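Local coordinates for protein creatinine amidohydrolase (Nostoc punctiforme PCC 73102, PDB 3NO4) that probably hydrolyses carbon-nitrogen bonds of amide substrates as a metal-dependent member of the creatininase family, with nickel bound in this crystal, at residues 41-46 and 76-81; 51-56 and 206-211; 123-128 and 158-163; 211-216 and 226-231. All blocks are in the same frame, centred on the assembly; numbering follows the deposited sequence.

Contact 1: 41-46 and 76-81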
loop_
_atom_site.group_PDB
_atom_site.type_symbol
_atom_site.label_atom_id
_atom_site.label_comp_id
_atom_site.label_asym_id
_atom_site.label_seq_id
_atom_site.Cartn_x
_atom_site.Cartn_y
_atom_site.Cartn_z
ATOM N N ILE A 41 -12.746 -23.964 8.130
ATOM C CA ILE A 41 -11.345 -24.298 8.414
ATOM C C ILE A 41 -10.538 -23.940 7.176
ATOM O O ILE A 41 -10.945 -24.313 6.051
ATOM C CB ILE A 41 -11.150 -25.765 8.750
ATOM C CG1 ILE A 41 -11.878 -26.084 10.052
ATOM C CG2 ILE A 41 -9.638 -26.111 8.865
ATOM C CD1 ILE A 41 -11.927 -27.555 10.378
ATOM N N PHE A 42 -9.485 -23.137 7.360
ATOM C CA PHE A 42 -8.448 -22.955 6.349
ATOM C C PHE A 42 -7.155 -23.658 6.714
ATOM O O PHE A 42 -6.589 -23.347 7.758
ATOM C CB PHE A 42 -8.176 -21.479 6.075
ATOM C CG PHE A 42 -9.185 -20.876 5.170
ATOM C CD1 PHE A 42 -9.090 -21.064 3.799
ATOM C CD2 PHE A 42 -10.259 -20.164 5.684
ATOM C CE1 PHE A 42 -10.051 -20.553 2.943
ATOM C CE2 PHE A 42 -11.238 -19.619 4.835
ATOM C CZ PHE A 42 -11.134 -19.837 3.454
ATOM N N PRO A 43 -6.680 -24.599 5.862
ATOM C CA PRO A 43 -5.309 -25.062 6.077
ATOM C C PRO A 43 -4.360 -23.988 5.554
ATOM O O PRO A 43 -4.598 -23.447 4.462
ATOM C CB PRO A 43 -5.220 -26.358 5.255
ATOM C CG PRO A 43 -6.502 -26.543 4.574
ATOM C CD PRO A 43 -7.315 -25.306 4.737
ATOM N N ILE A 44 -3.346 -23.654 6.333
ATOM C CA ILE A 44 -2.311 -22.723 5.913
ATOM C C ILE A 44 -0.940 -23.315 6.161
ATOM O O ILE A 44 -0.633 -23.721 7.263
ATOM C CB ILE A 44 -2.463 -21.277 6.488
ATOM C CG1 ILE A 44 -1.389 -20.337 5.899
ATOM C CG2 ILE A 44 -2.425 -21.256 8.009
ATOM C CD1 ILE A 44 -1.625 -18.818 6.213
ATOM N N GLY A 45 -0.133 -23.393 5.114
ATOM C CA GLY A 45 1.265 -23.806 5.244
ATOM C C GLY A 45 2.260 -22.835 4.621
ATOM O O GLY A 45 2.229 -21.606 4.871
ATOM N N SER A 46 3.169 -23.408 3.844
ATOM C CA SER A 46 4.315 -22.707 3.306
ATOM C C SER A 46 4.966 -23.550 2.236
ATOM O O SER A 46 4.792 -24.785 2.210
ATOM C CB SER A 46 5.340 -22.427 4.427
ATOM O OG SER A 46 6.338 -21.542 3.962
ATOM N N ALA A 76 -17.048 -29.597 9.697
ATOM C CA ALA A 76 -16.660 -28.266 9.205
ATOM C C ALA A 76 -16.320 -28.293 7.714
ATOM O O ALA A 76 -15.605 -29.174 7.241
ATOM C CB ALA A 76 -15.488 -27.716 9.977
ATOM N N ILE A 77 -16.772 -27.271 6.996
ATOM C CA ILE A 77 -16.347 -27.032 5.621
ATOM C C ILE A 77 -14.874 -26.617 5.605
ATOM O O ILE A 77 -14.421 -25.841 6.472
ATOM C CB ILE A 77 -17.265 -25.994 4.879
ATOM C CG1 ILE A 77 -17.125 -26.136 3.343
ATOM C CG2 ILE A 77 -17.015 -24.536 5.315
ATOM C CD1 ILE A 77 -18.244 -25.475 2.603
ATOM N N VAL A 78 -14.115 -27.159 4.648
ATOM C CA VAL A 78 -12.659 -26.932 4.595
ATOM C C VAL A 78 -12.356 -26.181 3.320
ATOM O O VAL A 78 -12.586 -26.700 2.217
ATOM C CB VAL A 78 -11.878 -28.222 4.660
ATOM C CG1 VAL A 78 -10.346 -27.965 4.485
ATOM C CG2 VAL A 78 -12.207 -28.985 5.956
ATOM N N GLY A 79 -11.872 -24.941 3.480
ATOM C CA GLY A 79 -11.476 -24.130 2.345
ATOM C C GLY A 79 -10.171 -24.589 1.693
ATOM O O GLY A 79 -9.507 -25.471 2.200
ATOM N N PRO A 80 -9.817 -24.001 0.535
ATOM C CA PRO A 80 -8.602 -24.380 -0.183
ATOM C C PRO A 80 -7.354 -23.973 0.575
ATOM O O PRO A 80 -7.359 -22.929 1.242
ATOM C CB PRO A 80 -8.706 -23.589 -1.491
ATOM C CG PRO A 80 -9.604 -22.419 -1.165
ATOM C CD PRO A 80 -10.570 -22.955 -0.179
ATOM N N THR A 81 -6.299 -24.779 0.433
ATOM C CA THR A 81 -5.070 -24.612 1.198
ATOM C C THR A 81 -4.340 -23.319 0.759
ATOM O O THR A 81 -4.238 -23.009 -0.457
ATOM C CB THR A 81 -4.155 -25.852 1.066
ATOM O OG1 THR A 81 -4.878 -27.032 1.469
ATOM C CG2 THR A 81 -2.878 -25.701 1.896
#
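Ile41 O accepts the amide of Gly79 at 2.8 Å from Gly79 N, and the CA of Val78 adds a weaker C-H...O approach to the same oxygen. One step back, Ile41 N gives its hydrogen to Ile77 O in a nearly straight bond of 3.0 Å. Ile41 and Val78 thus pair in parallel, with both side chains on one face of the sheet. With CG1 of Ile41 anti to its carbonyl carbon (chi1 -65°), CD1 reaches the methyl of Ala76, 3.6 Å from Ala76 CB. Beyond this pairing Pro43 interrupts the ladder. Pro43 sets CD against Gly79 O and Val78 CG1, and its CG lies 3.5 Å from Thr81 OG1, the two side chains crossing at about a right angle. Phe42 turns a ring edge to Pro80 O, with CD1 3.6 Å from that oxygen and the carbonyl near the ring plane, while Ile97 of the second subunit packs on Phe42. The Thr81 hydroxyl has its hydrogen-bond partner in Glu64 of helix 58-74. Lacking an amide hydrogen for Gly79 O, Pro43 costs the ladder a rung, and C-H...O and apolar contacts span the gap until it pairs with the Ile82 backbone.

Contact 2: 51-56 and 206-211; sequences GPTGLI and APLSPE
Pro52 and Leu208 meet through the proline ring and one leucine methyl. Leu208 has CG anti to its carbonyl carbon (chi1 -62°); chi2 of 169° extends CD1 and leaves CD2 as the branch turned to the ring, 3.8 Å from Pro52 CG and nearly as close to CB and CD. The methyl therefore rests along three ring carbons, the two side chains crossing obliquely. The same ring meets the backbone of the 206-211 loop, with Pro52 CB 3.5 Å from Pro207 O. Thr53 adopts chi1 57°, which sets OG1 between its backbone N and carbonyl carbon and turns CG2 anti to that carbon. CG2 is then the branch facing Ala206, 3.5 Å from Ala206 O, and it also comes 4.0 Å from Leu208 CD2, the side chains there meeting at about a right angle. Ala206 answers with its methyl, CB lying 3.5 Å from Pro52 O and 4.0 Å from Thr53 CG2. Ser209 OG donates to Glu211 O at 2.8 Å, across Pro210. Gln28 of the second subunit also packs on Pro52. The 51-56 loop directly follows the nickel ligand His50 and leads into helix 58-74, which carries Asp59, another ligand. Methyl and ring contacts, with C-H groups on carbonyl oxygens, join it to the 206-211 loop by shape more than by directed polar bonds.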
loop_
_atom_site.group_PDB
_atom_site.type_symbol
_atom_site.label_atom_id
_atom_site.label_comp_id
_atom_site.label_asym_id
_atom_site.label_seq_id
_atom_site.Cartn_x
_atom_site.Cartn_y
_atom_site.Cartn_z
ATOM N N GLY A 51 15.446 -28.952 4.509
ATOM C CA GLY A 51 16.646 -29.718 4.603
ATOM C C GLY A 51 16.847 -30.627 3.396
ATOM O O GLY A 51 16.077 -30.553 2.437
ATOM N N PRO A 52 17.908 -31.446 3.419
ATOM C CA PRO A 52 18.190 -32.437 2.344
ATOM C C PRO A 52 17.092 -33.460 2.048
ATOM O O PRO A 52 17.001 -33.918 0.915
ATOM C CB PRO A 52 19.440 -33.168 2.875
ATOM C CG PRO A 52 20.141 -32.104 3.747
ATOM C CD PRO A 52 18.999 -31.428 4.434
ATOM N N THR A 53 16.328 -33.857 3.064
ATOM C CA THR A 53 15.356 -34.949 2.950
ATOM C C THR A 53 13.903 -34.487 3.060
ATOM O O THR A 53 13.012 -35.298 2.877
ATOM C CB THR A 53 15.601 -36.011 4.035
ATOM O OG1 THR A 53 15.547 -35.388 5.316
ATOM C CG2 THR A 53 16.931 -36.713 3.833
ATOM N N GLY A 54 13.655 -33.205 3.379
ATOM C CA GLY A 54 12.308 -32.710 3.582
ATOM C C GLY A 54 11.680 -32.170 2.320
ATOM O O GLY A 54 12.321 -31.527 1.494
ATOM N N LEU A 55 10.385 -32.362 2.224
ATOM C CA LEU A 55 9.601 -31.810 1.141
ATOM C C LEU A 55 9.415 -30.302 1.267
ATOM O O LEU A 55 9.099 -29.788 2.339
ATOM C CB LEU A 55 8.257 -32.505 1.114
ATOM C CG LEU A 55 8.274 -34.037 0.983
ATOM C CD1 LEU A 55 6.793 -34.516 0.688
ATOM C CD2 LEU A 55 9.260 -34.561 -0.086
ATOM N N ILE A 56 9.587 -29.589 0.163
ATOM C CA ILE A 56 9.365 -28.118 0.141
ATOM C C ILE A 56 7.936 -27.771 0.536
ATOM O O ILE A 56 7.714 -26.716 1.101
ATOM C CB ILE A 56 9.812 -27.499 -1.178
ATOM C CG1 ILE A 56 11.349 -27.415 -1.191
ATOM C CG2 ILE A 56 9.154 -26.098 -1.459
ATOM C CD1 ILE A 56 11.966 -27.162 -2.611
ATOM N N ALA A 206 18.701 -38.873 1.233
ATOM C CA ALA A 206 19.789 -37.956 0.988
ATOM C C ALA A 206 20.586 -37.932 2.253
ATOM O O ALA A 206 20.029 -38.205 3.342
ATOM C CB ALA A 206 19.300 -36.530 0.593
ATOM N N PRO A 207 21.904 -37.680 2.122
ATOM C CA PRO A 207 22.727 -37.693 3.319
ATOM C C PRO A 207 22.422 -36.492 4.189
ATOM O O PRO A 207 22.043 -35.406 3.671
ATOM C CB PRO A 207 24.162 -37.670 2.788
ATOM C CG PRO A 207 24.077 -37.270 1.381
ATOM C CD PRO A 207 22.703 -37.597 0.890
ATOM N N LEU A 208 22.527 -36.714 5.494
ATOM C CA LEU A 208 22.391 -35.656 6.479
ATOM C C LEU A 208 23.747 -35.610 7.141
ATOM O O LEU A 208 24.220 -36.644 7.630
ATOM C CB LEU A 208 21.291 -36.012 7.488
ATOM C CG LEU A 208 19.888 -36.160 6.875
ATOM C CD1 LEU A 208 18.844 -36.786 7.834
ATOM C CD2 LEU A 208 19.421 -34.801 6.367
ATOM N N SER A 209 24.395 -34.440 7.130
ATOM C CA SER A 209 25.641 -34.240 7.897
ATOM C C SER A 209 25.399 -34.696 9.320
ATOM O O SER A 209 24.321 -34.458 9.862
ATOM C CB SER A 209 26.111 -32.780 7.895
ATOM O OG SER A 209 25.186 -31.931 8.573
ATOM N N PRO A 210 26.375 -35.412 9.914
ATOM C CA PRO A 210 26.130 -36.006 11.250
ATOM C C PRO A 210 25.975 -34.969 12.385
ATOM O O PRO A 210 25.242 -35.233 13.345
ATOM C CB PRO A 210 27.351 -36.913 11.460
ATOM C CG PRO A 210 28.450 -36.290 10.606
ATOM C CD PRO A 210 27.771 -35.601 9.450
ATOM N N GLU A 211 26.643 -33.811 12.256
ATOM C CA GLU A 211 26.459 -32.659 13.159
ATOM C C GLU A 211 25.429 -31.748 12.542
ATOM O O GLU A 211 25.475 -31.523 11.336
ATOM C CB GLU A 211 27.756 -31.838 13.301
ATOM C CG GLU A 211 29.002 -32.639 13.657
ATOM C CD GLU A 211 28.847 -33.464 14.933
ATOM O OE1 GLU A 211 28.094 -33.044 15.848
ATOM O OE2 GLU A 211 29.490 -34.531 15.013
#

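Contact 3: 123-128 and 158-163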
loop_
_atom_site.group_PDB
_atom_site.type_symbol
_atom_site.label_atom_id
_atom_site.label_comp_id
_atom_site.label_asym_id
_atom_site.label_seq_id
_atom_site.Cartn_x
_atom_site.Cartn_y
_atom_site.Cartn_z
ATOM N N PHE A 123 -13.573 -18.472 11.795
ATOM C CA PHE A 123 -12.476 -18.825 10.897
ATOM C C PHE A 123 -11.328 -19.492 11.671
ATOM O O PHE A 123 -10.636 -18.823 12.481
ATOM C CB PHE A 123 -11.961 -17.589 10.171
ATOM C CG PHE A 123 -12.951 -16.982 9.272
ATOM C CD1 PHE A 123 -13.946 -16.118 9.778
ATOM C CD2 PHE A 123 -12.922 -17.230 7.916
ATOM C CE1 PHE A 123 -14.874 -15.540 8.944
ATOM C CE2 PHE A 123 -13.869 -16.666 7.073
ATOM C CZ PHE A 123 -14.834 -15.804 7.583
ATOM N N TYR A 124 -11.164 -20.794 11.464
ATOM C CA TYR A 124 -10.166 -21.637 12.183
ATOM C C TYR A 124 -9.047 -22.003 11.208
ATOM O O TYR A 124 -9.278 -22.777 10.247
ATOM C CB TYR A 124 -10.866 -22.889 12.718
ATOM C CG TYR A 124 -10.116 -23.666 13.758
ATOM C CD1 TYR A 124 -9.963 -23.169 15.038
ATOM C CD2 TYR A 124 -9.580 -24.929 13.477
ATOM C CE1 TYR A 124 -9.305 -23.897 16.023
ATOM C CE2 TYR A 124 -8.923 -25.665 14.462
ATOM C CZ TYR A 124 -8.784 -25.127 15.729
ATOM O OH TYR A 124 -8.144 -25.821 16.707
ATOM N N PHE A 125 -7.905 -21.328 11.345
ATOM C CA PHE A 125 -6.750 -21.527 10.475
ATOM C C PHE A 125 -5.885 -22.608 11.104
ATOM O O PHE A 125 -5.318 -22.378 12.178
ATOM C CB PHE A 125 -5.909 -20.272 10.313
ATOM C CG PHE A 125 -6.591 -19.204 9.508
ATOM C CD1 PHE A 125 -7.554 -18.392 10.088
ATOM C CD2 PHE A 125 -6.335 -19.076 8.149
ATOM C CE1 PHE A 125 -8.227 -17.370 9.283
ATOM C CE2 PHE A 125 -6.994 -18.086 7.373
ATOM C CZ PHE A 125 -7.932 -17.253 7.966
ATOM N N ILE A 126 -5.747 -23.746 10.417
ATOM C CA ILE A 126 -4.900 -24.838 10.910
ATOM C C ILE A 126 -3.606 -24.654 10.192
ATOM O O ILE A 126 -3.526 -24.809 8.964
ATOM C CB ILE A 126 -5.474 -26.196 10.653
ATOM C CG1 ILE A 126 -6.721 -26.406 11.531
ATOM C CG2 ILE A 126 -4.439 -27.282 10.947
ATOM C CD1 ILE A 126 -7.532 -27.700 11.178
ATOM N N ASN A 127 -2.588 -24.303 10.970
ATOM C CA ASN A 127 -1.329 -23.811 10.439
ATOM C C ASN A 127 -0.197 -24.852 10.574
ATOM O O ASN A 127 -0.094 -25.549 11.569
ATOM C CB ASN A 127 -0.977 -22.510 11.144
ATOM C CG ASN A 127 0.378 -21.965 10.747
ATOM O OD1 ASN A 127 0.714 -21.884 9.559
ATOM N ND2 ASN A 127 1.152 -21.558 11.741
ATOM N N GLY A 128 0.651 -24.914 9.548
ATOM C CA GLY A 128 1.794 -25.803 9.498
ATOM C C GLY A 128 3.156 -25.133 9.578
ATOM O O GLY A 128 4.142 -25.836 9.593
ATOM N N VAL A 158 -17.422 -11.767 14.000
ATOM C CA VAL A 158 -16.398 -12.477 13.221
ATOM C C VAL A 158 -15.177 -12.694 14.117
ATOM O O VAL A 158 -14.678 -11.744 14.775
ATOM C CB VAL A 158 -16.002 -11.744 11.927
ATOM C CG1 VAL A 158 -14.740 -12.389 11.263
ATOM C CG2 VAL A 158 -17.207 -11.707 10.950
ATOM N N GLN A 159 -14.745 -13.953 14.148
ATOM C CA GLN A 159 -13.630 -14.382 14.992
ATOM C C GLN A 159 -12.695 -15.220 14.157
ATOM O O GLN A 159 -13.164 -16.074 13.390
ATOM C CB GLN A 159 -14.131 -15.233 16.151
ATOM C CG GLN A 159 -15.022 -14.503 17.106
ATOM C CD GLN A 159 -15.616 -15.379 18.179
ATOM O OE1 GLN A 159 -15.257 -16.556 18.327
ATOM N NE2 GLN A 159 -16.530 -14.806 18.957
ATOM N N CYS A 160 -11.397 -14.960 14.297
ATOM C CA CYS A 160 -10.369 -15.784 13.699
ATOM C C CYS A 160 -9.478 -16.356 14.790
ATOM O O CYS A 160 -9.217 -15.683 15.819
ATOM C CB CYS A 160 -9.522 -14.973 12.722
ATOM S SG CYS A 160 -10.405 -14.242 11.320
ATOM N N GLN A 161 -9.037 -17.594 14.579
ATOM C CA GLN A 161 -8.044 -18.253 15.455
ATOM C C GLN A 161 -7.110 -19.080 14.575
ATOM O O GLN A 161 -7.553 -19.662 13.557
ATOM C CB GLN A 161 -8.704 -19.166 16.505
ATOM C CG GLN A 161 -7.744 -19.629 17.649
ATOM C CD GLN A 161 -8.168 -20.888 18.378
ATOM O OE1 GLN A 161 -9.295 -21.010 18.829
ATOM N NE2 GLN A 161 -7.235 -21.819 18.528
ATOM N N VAL A 162 -5.845 -19.137 14.976
ATOM C CA VAL A 162 -4.839 -19.994 14.371
ATOM C C VAL A 162 -4.546 -21.151 15.363
ATOM O O VAL A 162 -4.439 -20.936 16.587
ATOM C CB VAL A 162 -3.561 -19.201 13.958
ATOM C CG1 VAL A 162 -2.944 -18.504 15.154
ATOM C CG2 VAL A 162 -2.547 -20.169 13.268
ATOM N N ALA A 163 -4.511 -22.385 14.839
ATOM C CA ALA A 163 -4.190 -23.567 15.620
ATOM C C ALA A 163 -2.997 -24.205 14.935
ATOM O O ALA A 163 -3.074 -24.571 13.753
ATOM C CB ALA A 163 -5.373 -24.521 15.646
HETATM O O HOH W 1 -7.661 -24.737 19.021
#
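Tyr124 carries CG anti to the backbone N (chi1 -165°), which sends its ring out on one face of the sheet beside Gln161; in the conformer described here, one of two modelled for Gln161, ring and amide planes stand 79° apart. Tyr124 CE1 then comes 3.9 Å from Gln161 NE2, and a water at the ring edge, 2.6 Å from Tyr124 OH, also accepts from Gln161 NE2, a link that stays doubtful. The phenol end also lies against Ala163, whose CB is 3.2 Å from Tyr124 OH. On the other face, the sulfur of Cys160 sits obliquely to the Phe123 ring, 5.0 Å from its centroid, and packs 3.9 Å from Phe123 CB. Phe123 and Phe125 turn ring edges to Gln159 O and Gln161 O, while Phe140 of helix 132-150 meets the Phe125 ring. Nearer the strand end, Val162 CG2 touches Asn127 CB at 3.5 Å; the Asn127 amide is held by Asn164, Asn132 and the carbonyl of His129. The backbones form a regular parallel ladder of five hydrogen bonds, from Phe123 N to Gln159 O through to Asn127 N to Ala163 O at 2.8 Å. Alternating donors and acceptors satisfy the facing edges of both strands in this beta-alpha-beta unit, leaving an apolar layer of two phenylalanines, Cys160 and Val162 on one face, and Tyr124 and Gln161 beside Ala163 and Ile126 on the other.

Contact 4: 211-216 and 226-231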
loop_
_atom_site.group_PDB
_atom_site.type_symbol
_atom_site.label_atom_id
_atom_site.label_comp_id
_atom_site.label_asym_id
_atom_site.label_seq_id
_atom_site.Cartn_x
_atom_site.Cartn_y
_atom_site.Cartn_z
ATOM N N GLU A 211 26.643 -33.811 12.256
ATOM C CA GLU A 211 26.459 -32.659 13.159
ATOM C C GLU A 211 25.429 -31.748 12.542
ATOM O O GLU A 211 25.475 -31.523 11.336
ATOM C CB GLU A 211 27.756 -31.838 13.301
ATOM C CG GLU A 211 29.002 -32.639 13.657
ATOM C CD GLU A 211 28.847 -33.464 14.933
ATOM O OE1 GLU A 211 28.094 -33.044 15.848
ATOM O OE2 GLU A 211 29.490 -34.531 15.013
ATOM N N VAL A 212 24.535 -31.209 13.363
ATOM C CA VAL A 212 23.515 -30.269 12.905
ATOM C C VAL A 212 23.526 -29.006 13.783
ATOM O O VAL A 212 23.551 -29.097 15.010
ATOM C CB VAL A 212 22.099 -30.955 12.818
ATOM C CG1 VAL A 212 21.593 -31.390 14.212
ATOM C CG2 VAL A 212 21.123 -30.063 12.096
ATOM N N ALA A 213 23.521 -27.834 13.132
ATOM C CA ALA A 213 23.490 -26.538 13.823
ATOM C C ALA A 213 22.235 -26.437 14.681
ATOM O O ALA A 213 21.158 -26.844 14.255
ATOM C CB ALA A 213 23.551 -25.384 12.827
ATOM N N SER A 214 22.399 -25.949 15.904
ATOM C CA SER A 214 21.328 -25.863 16.891
ATOM C C SER A 214 21.027 -24.392 17.143
ATOM O O SER A 214 21.614 -23.511 16.511
ATOM C CB SER A 214 21.785 -26.546 18.174
ATOM O OG SER A 214 22.930 -25.879 18.701
ATOM N N GLY A 215 20.122 -24.120 18.070
ATOM C CA GLY A 215 19.713 -22.760 18.339
ATOM C C GLY A 215 18.538 -22.379 17.473
ATOM O O GLY A 215 18.201 -23.063 16.498
ATOM N N HIS A 216 17.925 -21.272 17.880
ATOM C CA HIS A 216 16.584 -20.887 17.499
ATOM C C HIS A 216 16.583 -19.492 16.861
ATOM O O HIS A 216 15.520 -18.968 16.617
ATOM C CB HIS A 216 15.663 -20.921 18.768
ATOM C CG HIS A 216 15.696 -22.236 19.522
ATOM N ND1 HIS A 216 14.683 -23.178 19.439
ATOM C CD2 HIS A 216 16.640 -22.777 20.336
ATOM C CE1 HIS A 216 14.998 -24.234 20.174
ATOM N NE2 HIS A 216 16.187 -24.022 20.720
ATOM N N VAL A 226 23.782 -19.184 6.342
ATOM C CA VAL A 226 25.063 -19.253 7.066
ATOM C C VAL A 226 24.929 -20.031 8.379
ATOM O O VAL A 226 25.727 -20.929 8.648
ATOM C CB VAL A 226 25.695 -17.818 7.307
ATOM C CG1 VAL A 226 26.969 -17.902 8.218
ATOM C CG2 VAL A 226 26.027 -17.156 5.957
ATOM N N ARG A 227 23.910 -19.714 9.173
ATOM C CA ARG A 227 23.669 -20.402 10.450
ATOM C C ARG A 227 23.293 -21.851 10.311
ATOM O O ARG A 227 23.698 -22.652 11.141
ATOM C CB ARG A 227 22.554 -19.742 11.264
ATOM C CG ARG A 227 22.992 -18.466 11.900
ATOM C CD ARG A 227 21.880 -17.872 12.776
ATOM N NE ARG A 227 22.247 -16.487 13.000
ATOM C CZ ARG A 227 23.129 -16.051 13.899
ATOM N NH1 ARG A 227 23.726 -16.863 14.783
ATOM N NH2 ARG A 227 23.398 -14.761 13.928
ATOM N N TYR A 228 22.500 -22.157 9.282
ATOM C CA TYR A 228 21.868 -23.490 9.103
ATOM C C TYR A 228 22.145 -23.913 7.655
ATOM O O TYR A 228 21.278 -23.793 6.806
ATOM C CB TYR A 228 20.365 -23.401 9.436
ATOM C CG TYR A 228 20.052 -22.691 10.749
ATOM C CD1 TYR A 228 20.336 -23.282 11.980
ATOM C CD2 TYR A 228 19.520 -21.395 10.750
ATOM C CE1 TYR A 228 20.071 -22.602 13.187
ATOM C CE2 TYR A 228 19.234 -20.719 11.933
ATOM C CZ TYR A 228 19.514 -21.323 13.159
ATOM O OH TYR A 228 19.242 -20.646 14.322
ATOM N N PRO A 229 23.379 -24.376 7.360
ATOM C CA PRO A 229 23.809 -24.554 5.940
ATOM C C PRO A 229 23.033 -25.544 5.101
ATOM O O PRO A 229 22.873 -25.315 3.890
ATOM C CB PRO A 229 25.292 -24.963 6.051
ATOM C CG PRO A 229 25.710 -24.541 7.407
ATOM C CD PRO A 229 24.508 -24.617 8.282
ATOM N N ASP A 230 22.543 -26.623 5.700
ATOM C CA ASP A 230 21.706 -27.568 4.938
ATOM C C ASP A 230 20.211 -27.262 5.076
ATOM O O ASP A 230 19.390 -27.946 4.476
ATOM C CB ASP A 230 22.073 -29.029 5.240
ATOM C CG ASP A 230 21.514 -29.550 6.553
ATOM O OD1 ASP A 230 20.899 -28.815 7.362
ATOM O OD2 ASP A 230 21.707 -30.750 6.775
ATOM N N GLY A 231 19.883 -26.291 5.917
ATOM C CA GLY A 231 18.522 -25.799 6.109
ATOM C C GLY A 231 17.807 -26.318 7.332
ATOM O O GLY A 231 16.769 -25.796 7.682
HETATM O O HOH W 2 23.823 -22.322 14.429
#
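Ala213 and Tyr228 bring their backbones to 5.8 Å between CA atoms where helix 221-227 ends, Tyr228 being the first residue to leave helical angles and to open a type I beta turn that Gly231 N closes on Tyr228 O. Ala213 directs its methyl into this junction, with CB 3.2 Å from Arg227 O and 3.9 Å from Tyr228 CD1. Tyr228 has CG anti to its carbonyl carbon (chi1 -48°), and its ring extends alongside the 213-215 backbone. Ser214 O lies near the ring plane at the edge, 3.8 Å from Tyr228 CE1, and Gly215 O stands obliquely. The phenol oxygen passes 3.4 Å from Gly215 O but hydrogen-bonds to Arg217 O. CB of Arg227 sits above one ring face, displaced toward its rim. A water donates to Ser214 O at 3.3 Å and, weakly, to Arg227 O, bridging the loop to the helix end. Arg227 itself forms salt bridges with Asp223 and with Asp267 of the third subunit. The whole is a surface helix terminus: the loop before helix 221-227 folds back against that helix's C-terminal end, where a type I turn begins.

How the contacts relate
Contacts 1 and 3 are neighbours in the parallel sheet, their centres 9 Å apart: strands 39-44 and 122-127 lie side by side, with Phe42 O 2.8 Å from Ile126 N in a probable hydrogen bond. Contacts 2 and 4 form a second group on the surface, centres 11 Å apart; they share Glu211, and Pro52 CD packs 3.5 Å from Asp230 O. About 30 Å separates the centres of contacts 3 and 4. The nickel ion, bound by His50, Asp59 and Glu191, lies between the groups, about 9 Å from the Asn127 side chain, 12 Å from that of Thr53 and 13 Å from those of Thr81 and Tyr228.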